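Gamma-D-glutamyl-L-lysine dipeptidyl-peptidase (PDB 3H41) probably cleaves gamma-D-glutamyl-L-lysine bonds in peptidoglycan peptides as a cysteine peptidase, releasing the dipeptide L-Ala-gamma-D-Glu during cell wall degradation. Local coordinates at residues A[181-195]-A[221-233]. Residues are numbered along the deposited sequence; the frame is centred on the assembly and turned at random.
Sequences QNDIPTPAADDLINT and HTIYKSHGITIPR
Leu192 reaches across to Ile223, Tyr224 and His227 with its two methyl branches. CD1 lies 3.4 Å from Tyr224 CZ, the leucine side chain crossing the tyrosine's at about a right angle, while CD2 sits 3.8 Å from Ile223 CG2 and also meets His227 CD2. Tyr224 OH is bonded to the carbonyl of Gly253, and Met272 of strand 267-275 touches Leu192 too. Pro187 extends the apolar patch: its CG packs 3.7 Å from His227 CB, and its CD faces Ile229 CD1.

Both segments lie in the NlpC/P60 catalytic domain, where helix 189-197, through Leu192 and Thr195, packs against the C-terminal end of helix 218-225, the helix that follows Cys216, the probable nucleophile. The two short axes approach to 9.7 Å at 133°, about midway between perpendicular and antiparallel. A Schellman motif ends the second helix, with Ile229 N bonded to Tyr224 O and Gly228 N to Lys225 O; Gly228, at positive phi, lies against Ile184, whose CG2 is 3.6 Å from His227 C.

The His227 ring is held at both nitrogens. NE2 donates to Thr195 OG1 at 2.7 Å, with the oxygen only 2° out of the ring plane, and that hydroxyl in turn donates a hydrogen bond to Asp191 O. ND1 meets a water, also in the ring plane, that donates to Pro185 O.

At the outer edge Gln181, with CG anti to the backbone N (chi1 172°) and a bend at chi2, brings NE2 to Lys225 O at 2.9 Å, in the carbonyl plane on a lone pair. Arg147 binds its OE1, which should fix the amide flip. NE2 also donates to a water bonded to Gly228 O and Thr230 OG1.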
# COMPACT_ATOMS: atom_id res chain seq x y z
N GLN A 181 10.21 -3.06 -12.01
CA GLN A 181 8.77 -3.41 -11.81
C GLN A 181 8.36 -4.29 -12.96
O GLN A 181 7.69 -5.34 -12.79
CB GLN A 181 7.90 -2.15 -11.78
CG GLN A 181 6.35 -2.34 -11.76
CD GLN A 181 5.82 -2.89 -10.42
OE1 GLN A 181 6.57 -3.04 -9.48
NE2 GLN A 181 4.51 -3.21 -10.37
N ASN A 182 8.83 -3.87 -14.14
CA ASN A 182 8.53 -4.55 -15.39
C ASN A 182 9.11 -5.93 -15.45
O ASN A 182 8.65 -6.75 -16.25
CB ASN A 182 9.04 -3.72 -16.55
CG ASN A 182 8.67 -2.25 -16.43
OD1 ASN A 182 9.20 -1.52 -15.56
ND2 ASN A 182 7.77 -1.80 -17.31
N ASP A 183 10.13 -6.21 -14.64
CA ASP A 183 10.74 -7.54 -14.65
C ASP A 183 10.37 -8.45 -13.49
O ASP A 183 10.99 -9.51 -13.31
CB ASP A 183 12.25 -7.41 -14.73
CG ASP A 183 12.69 -6.80 -16.03
OD1 ASP A 183 12.25 -7.33 -17.07
OD2 ASP A 183 13.40 -5.78 -15.99
N ILE A 184 9.36 -8.06 -12.71
CA ILE A 184 8.83 -8.95 -11.71
C ILE A 184 8.07 -9.99 -12.51
O ILE A 184 7.33 -9.65 -13.39
CB ILE A 184 7.93 -8.25 -10.67
CG1 ILE A 184 8.75 -7.25 -9.87
CG2 ILE A 184 7.26 -9.29 -9.76
CD1 ILE A 184 7.89 -6.30 -9.00
N PRO A 185 8.31 -11.27 -12.24
CA PRO A 185 7.61 -12.26 -13.04
C PRO A 185 6.11 -12.18 -12.91
O PRO A 185 5.58 -11.77 -11.84
CB PRO A 185 8.11 -13.55 -12.47
CG PRO A 185 9.49 -13.20 -11.89
CD PRO A 185 9.28 -11.88 -11.32
N THR A 186 5.42 -12.59 -13.97
CA THR A 186 3.96 -12.67 -13.94
C THR A 186 3.47 -13.69 -12.95
O THR A 186 3.89 -14.84 -12.98
CB THR A 186 3.39 -13.01 -15.33
OG1 THR A 186 3.79 -11.98 -16.22
CG2 THR A 186 1.85 -13.00 -15.30
N PRO A 187 2.60 -13.27 -12.01
CA PRO A 187 2.21 -14.21 -10.96
C PRO A 187 1.18 -15.22 -11.43
O PRO A 187 0.38 -14.92 -12.28
CB PRO A 187 1.56 -13.29 -9.88
CG PRO A 187 1.04 -12.12 -10.69
CD PRO A 187 2.06 -11.91 -11.81
N ALA A 188 1.19 -16.39 -10.83
CA ALA A 188 0.06 -17.30 -10.87
C ALA A 188 -0.92 -16.77 -9.83
O ALA A 188 -0.53 -16.02 -8.89
CB ALA A 188 0.52 -18.70 -10.50
N ALA A 189 -2.19 -17.13 -9.98
CA ALA A 189 -3.20 -16.70 -9.03
C ALA A 189 -2.86 -17.13 -7.61
O ALA A 189 -3.00 -16.36 -6.65
CB ALA A 189 -4.60 -17.19 -9.43
N ASP A 190 -2.34 -18.35 -7.47
CA ASP A 190 -1.95 -18.82 -6.13
C ASP A 190 -0.90 -17.94 -5.44
O ASP A 190 -0.93 -17.81 -4.19
CB ASP A 190 -1.45 -20.26 -6.15
CG ASP A 190 -2.57 -21.29 -6.26
OD1 ASP A 190 -3.77 -20.96 -6.06
OD2 ASP A 190 -2.21 -22.46 -6.55
N ASP A 191 0.02 -17.37 -6.20
CA ASP A 191 1.03 -16.44 -5.65
C ASP A 191 0.35 -15.22 -4.98
O ASP A 191 0.75 -14.79 -3.90
CB ASP A 191 1.97 -15.91 -6.72
CG ASP A 191 2.69 -17.02 -7.53
OD1 ASP A 191 2.72 -18.17 -7.10
OD2 ASP A 191 3.22 -16.70 -8.61
N LEU A 192 -0.64 -14.66 -5.67
CA LEU A 192 -1.43 -13.54 -5.16
C LEU A 192 -2.18 -13.92 -3.88
O LEU A 192 -2.18 -13.17 -2.92
CB LEU A 192 -2.44 -13.06 -6.20
CG LEU A 192 -1.95 -12.60 -7.59
CD1 LEU A 192 -3.14 -12.31 -8.45
CD2 LEU A 192 -1.03 -11.39 -7.54
N ILE A 193 -2.74 -15.12 -3.88
CA ILE A 193 -3.52 -15.59 -2.77
C ILE A 193 -2.61 -15.79 -1.57
O ILE A 193 -2.91 -15.35 -0.46
CB ILE A 193 -4.33 -16.88 -3.15
CG1 ILE A 193 -5.36 -16.51 -4.22
CG2 ILE A 193 -4.95 -17.51 -1.90
CD1 ILE A 193 -6.13 -17.67 -4.84
N ASN A 194 -1.45 -16.39 -1.83
CA ASN A 194 -0.51 -16.68 -0.80
C ASN A 194 0.00 -15.39 -0.20
O ASN A 194 0.17 -15.28 1.03
CB ASN A 194 0.61 -17.60 -1.33
CG ASN A 194 0.16 -19.05 -1.37
OD1 ASN A 194 -0.64 -19.47 -0.52
ND2 ASN A 194 0.61 -19.79 -2.37
N THR A 195 0.19 -14.39 -1.07
CA THR A 195 0.57 -13.06 -0.61
C THR A 195 -0.46 -12.48 0.36
O THR A 195 -0.14 -12.09 1.47
CB THR A 195 0.85 -12.09 -1.78
OG1 THR A 195 2.03 -12.52 -2.48
CG2 THR A 195 1.06 -10.65 -1.26
N HIS A 221 -4.54 -3.42 -4.40
CA HIS A 221 -3.54 -2.66 -5.15
C HIS A 221 -2.14 -3.13 -4.77
O HIS A 221 -1.32 -3.37 -5.65
CB HIS A 221 -3.69 -1.16 -4.87
CG HIS A 221 -2.54 -0.33 -5.34
ND1 HIS A 221 -2.38 0.02 -6.67
CD2 HIS A 221 -1.49 0.21 -4.67
CE1 HIS A 221 -1.31 0.78 -6.78
NE2 HIS A 221 -0.74 0.91 -5.60
N THR A 222 -1.90 -3.31 -3.47
CA THR A 222 -0.56 -3.74 -2.99
C THR A 222 -0.17 -5.15 -3.40
O THR A 222 0.96 -5.39 -3.81
CB THR A 222 -0.45 -3.57 -1.45
OG1 THR A 222 -0.59 -2.17 -1.13
CG2 THR A 222 0.91 -4.10 -0.91
N ILE A 223 -1.12 -6.08 -3.35
CA ILE A 223 -0.89 -7.47 -3.73
C ILE A 223 -0.51 -7.53 -5.21
O ILE A 223 0.51 -8.14 -5.58
CB ILE A 223 -2.15 -8.33 -3.53
CG1 ILE A 223 -2.36 -8.62 -2.04
CG2 ILE A 223 -2.05 -9.65 -4.29
CD1 ILE A 223 -3.68 -9.26 -1.75
N TYR A 224 -1.29 -6.84 -6.05
CA TYR A 224 -0.97 -6.84 -7.49
C TYR A 224 0.32 -6.11 -7.81
O TYR A 224 1.12 -6.62 -8.59
CB TYR A 224 -2.15 -6.32 -8.31
CG TYR A 224 -3.12 -7.41 -8.66
CD1 TYR A 224 -2.95 -8.17 -9.85
CD2 TYR A 224 -4.19 -7.74 -7.84
CE1 TYR A 224 -3.80 -9.17 -10.18
CE2 TYR A 224 -5.06 -8.77 -8.18
CZ TYR A 224 -4.85 -9.47 -9.37
OH TYR A 224 -5.66 -10.50 -9.75
N LYS A 225 0.55 -4.96 -7.18
CA LYS A 225 1.69 -4.13 -7.49
C LYS A 225 3.00 -4.84 -7.15
O LYS A 225 3.98 -4.76 -7.92
CB LYS A 225 1.62 -2.81 -6.74
CG LYS A 225 2.77 -1.90 -7.13
CD LYS A 225 2.41 -0.45 -7.27
CE LYS A 225 3.65 0.41 -7.51
NZ LYS A 225 3.56 1.77 -6.88
N SER A 226 2.98 -5.56 -6.04
CA SER A 226 4.16 -6.33 -5.57
C SER A 226 4.52 -7.49 -6.48
O SER A 226 5.63 -8.05 -6.37
CB SER A 226 3.94 -6.83 -4.14
OG SER A 226 2.97 -7.88 -4.05
N HIS A 227 3.59 -7.88 -7.34
CA HIS A 227 3.77 -8.93 -8.33
C HIS A 227 3.83 -8.37 -9.76
O HIS A 227 3.60 -9.09 -10.76
CB HIS A 227 2.65 -9.98 -8.20
CG HIS A 227 2.78 -10.82 -6.98
ND1 HIS A 227 3.68 -11.86 -6.89
CD2 HIS A 227 2.17 -10.75 -5.77
CE1 HIS A 227 3.58 -12.43 -5.69
NE2 HIS A 227 2.68 -11.76 -4.99
N GLY A 228 4.16 -7.08 -9.85
CA GLY A 228 4.46 -6.42 -11.14
C GLY A 228 3.27 -5.88 -11.94
O GLY A 228 3.43 -5.45 -13.07
N ILE A 229 2.09 -5.89 -11.34
CA ILE A 229 0.86 -5.43 -12.05
C ILE A 229 0.28 -4.23 -11.32
O ILE A 229 -0.18 -4.34 -10.19
CB ILE A 229 -0.17 -6.57 -12.16
CG1 ILE A 229 0.44 -7.76 -12.89
CG2 ILE A 229 -1.45 -6.05 -12.86
CD1 ILE A 229 -0.46 -8.94 -13.03
N THR A 230 0.34 -3.06 -11.96
CA THR A 230 -0.12 -1.84 -11.32
C THR A 230 -1.59 -1.64 -11.69
O THR A 230 -1.92 -1.54 -12.88
CB THR A 230 0.71 -0.65 -11.79
OG1 THR A 230 2.07 -0.89 -11.41
CG2 THR A 230 0.21 0.62 -11.12
N ILE A 231 -2.45 -1.71 -10.67
CA ILE A 231 -3.88 -1.49 -10.83
C ILE A 231 -4.19 -0.18 -10.10
O ILE A 231 -3.37 0.29 -9.36
CB ILE A 231 -4.71 -2.70 -10.28
CG1 ILE A 231 -4.77 -2.73 -8.74
CG2 ILE A 231 -4.11 -4.02 -10.78
CD1 ILE A 231 -5.57 -3.92 -8.15
N PRO A 232 -5.35 0.44 -10.36
CA PRO A 232 -5.68 1.70 -9.69
C PRO A 232 -5.70 1.56 -8.17
O PRO A 232 -5.93 0.46 -7.65
CB PRO A 232 -7.08 2.04 -10.22
CG PRO A 232 -7.16 1.31 -11.53
CD PRO A 232 -6.37 0.04 -11.33
N ARG A 233 -5.43 2.64 -7.47
CA ARG A 233 -5.45 2.64 -6.03
C ARG A 233 -6.83 2.38 -5.41
O ARG A 233 -6.92 1.67 -4.42
CB ARG A 233 -4.89 3.97 -5.50
CG ARG A 233 -5.07 4.22 -4.03
CD ARG A 233 -4.33 3.27 -3.24
NE ARG A 233 -4.51 3.37 -1.77
CZ ARG A 233 -5.53 2.89 -1.06
NH1 ARG A 233 -6.60 2.38 -1.64
NH2 ARG A 233 -5.47 2.94 0.25
O HOH W 1 3.33 -2.62 -13.21
O HOH W 2 6.04 -6.82 -14.38
O HOH W 3 4.43 -9.06 -13.34
O HOH W 4 5.26 -12.40 -9.32